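Local coordinates for NADPH-quinone reductase (PDB 3HA2) that reduces quinones with NADPH, probably through a bound flavin such as FMN, this chain being the flavodoxin-like domain that makes up the larger part of the protein, at the interface of chains A and B. Coordinates in Å, arbitrary orientation; residue numbers count along the deposited sequence, not the author numbering. Chains: chain A/B, NADPH-quinone reductase.

The interface of chains A and B. Residues chain A 78-79, 83-84, 127-128, 131-132; chain B 63-64.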
# COMPACT_ATOMS: atom_id res chain seq x y z
N MSE A 78 -6.58 -10.27 7.66
CA MSE A 78 -7.85 -9.99 6.98
C MSE A 78 -8.03 -11.01 5.86
O MSE A 78 -7.85 -10.71 4.68
CB MSE A 78 -7.91 -8.56 6.44
CG MSE A 78 -7.71 -7.49 7.49
SE MSE A 78 -8.97 -7.66 8.97
CE MSE A 78 -8.63 -5.88 9.75
N THR A 79 -8.39 -12.23 6.24
CA THR A 79 -8.64 -13.26 5.24
C THR A 79 -10.02 -13.09 4.62
O THR A 79 -10.88 -12.41 5.15
CB THR A 79 -8.52 -14.67 5.86
OG1 THR A 79 -9.48 -14.80 6.92
CG2 THR A 79 -7.11 -14.91 6.39
N ALA A 83 -12.89 -11.58 7.02
CA ALA A 83 -13.28 -10.21 6.71
C ALA A 83 -14.43 -10.11 5.72
O ALA A 83 -15.16 -9.11 5.71
CB ALA A 83 -12.08 -9.42 6.22
N THR A 84 -14.59 -11.14 4.88
CA THR A 84 -15.73 -11.23 3.95
C THR A 84 -16.36 -12.62 4.07
O THR A 84 -16.78 -13.02 5.16
CB THR A 84 -15.32 -10.85 2.50
OG1 THR A 84 -14.24 -11.68 2.06
CG2 THR A 84 -14.86 -9.37 2.44
N ALA A 127 -11.51 1.64 0.32
CA ALA A 127 -12.06 0.50 -0.42
C ALA A 127 -12.17 -0.76 0.45
O ALA A 127 -13.14 -1.52 0.35
CB ALA A 127 -11.23 0.24 -1.68
N PHE A 128 -11.18 -0.98 1.31
CA PHE A 128 -11.26 -2.06 2.30
C PHE A 128 -12.48 -1.92 3.21
O PHE A 128 -13.23 -2.87 3.42
CB PHE A 128 -9.98 -2.12 3.15
CG PHE A 128 -10.04 -3.17 4.24
CD1 PHE A 128 -9.77 -4.50 3.96
CD2 PHE A 128 -10.36 -2.81 5.55
CE1 PHE A 128 -9.82 -5.47 4.97
CE2 PHE A 128 -10.42 -3.78 6.55
CZ PHE A 128 -10.14 -5.09 6.26
N LYS A 131 -15.62 -2.66 1.33
CA LYS A 131 -15.74 -4.08 1.03
C LYS A 131 -16.17 -4.90 2.24
O LYS A 131 -16.94 -5.86 2.11
CB LYS A 131 -14.42 -4.62 0.49
CG LYS A 131 -14.45 -6.10 0.06
CD LYS A 131 -15.34 -6.30 -1.16
CE LYS A 131 -15.07 -7.63 -1.82
NZ LYS A 131 -15.82 -7.71 -3.11
N THR A 132 -15.65 -4.53 3.41
CA THR A 132 -15.89 -5.28 4.64
C THR A 132 -17.09 -4.74 5.43
O THR A 132 -17.34 -5.18 6.55
CB THR A 132 -14.62 -5.31 5.52
OG1 THR A 132 -14.17 -3.98 5.77
CG2 THR A 132 -13.48 -6.05 4.80
N TRP B 63 -6.05 -6.62 -1.11
CA TRP B 63 -6.80 -5.52 -0.46
C TRP B 63 -6.46 -4.16 -1.09
O TRP B 63 -6.07 -3.20 -0.41
CB TRP B 63 -6.58 -5.49 1.08
CG TRP B 63 -7.19 -6.69 1.80
CD1 TRP B 63 -6.51 -7.62 2.54
CD2 TRP B 63 -8.56 -7.10 1.79
NE1 TRP B 63 -7.38 -8.57 3.02
CE2 TRP B 63 -8.65 -8.28 2.58
CE3 TRP B 63 -9.73 -6.59 1.21
CZ2 TRP B 63 -9.86 -8.96 2.79
CZ3 TRP B 63 -10.93 -7.25 1.43
CH2 TRP B 63 -10.99 -8.43 2.22
N TYR B 64 -6.58 -4.10 -2.42
CA TYR B 64 -6.55 -2.84 -3.16
C TYR B 64 -5.16 -2.20 -3.20
O TYR B 64 -5.02 -1.03 -3.57
CB TYR B 64 -7.62 -1.86 -2.63
CG TYR B 64 -8.98 -2.51 -2.56
CD1 TYR B 64 -9.75 -2.68 -3.71
CD2 TYR B 64 -9.49 -3.01 -1.35
CE1 TYR B 64 -11.01 -3.31 -3.65
CE2 TYR B 64 -10.72 -3.66 -1.29
CZ TYR B 64 -11.48 -3.80 -2.43
OH TYR B 64 -12.70 -4.43 -2.37
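Two consecutive loop residues of chain B, B:Trp63 and B:Tyr64, carry this patch of a two-fold symmetric interface between flavodoxin-like domains; the twin patch has the chains exchanged. Two-fold pairing is common among quinone reductases of this fold, so the dimer is plausibly the biological one. Both residues have positive phi, and both put CG anti to their own carbonyl carbon. The indole meets A:Met78 and A:Phe128, while the phenol meets A:Ala127 and A:Lys131.

The polar anchor is a hydrogen bond from the indole nitrogen NE1 of B:Trp63 to the backbone carbonyl O of A:Met78, just past the end of helix 68-77, at 2.7 Å. It meets the oxygen on a lone pair, and the acceptor lies almost in the indole plane, which helps to fix the rotation of the ring, together with the packing on its face, although the bond is bent, 143° at the hydrogen.

Aromatic packing adds to the grip on the indole. A:Phe128, from helix 123-131 with CG anti to its backbone N (chi1 176°), turns the CD1–CE1 edge of its ring onto one indole face, the planes at 85°; CD1 comes to 3.5 Å from CE3 of B:Trp63. Over one face of the phenyl, the methyl CG2 of A:Thr132 sits 3.7 Å above the plane, toward the rim, and its OG1 donates to the carbonyl O of A:Phe128. An alanine in place of B:Trp63 would probably loosen the interface by losing both the bond to A:Met78 and the surface on which A:Phe128 rests.

Aliphatic groups border the rings. The methyl CG2 of A:Thr84 meets CH2 of B:Trp63 tip to tip at the indole edge, 4.0 Å away. B:Tyr64 lays its ring face on the methyl of A:Ala127, CB being 3.6 Å from the ring centroid. Its phenol crosses the A:Lys131 chain, which bends at chi2, with OH 3.3 Å from the lysine CB.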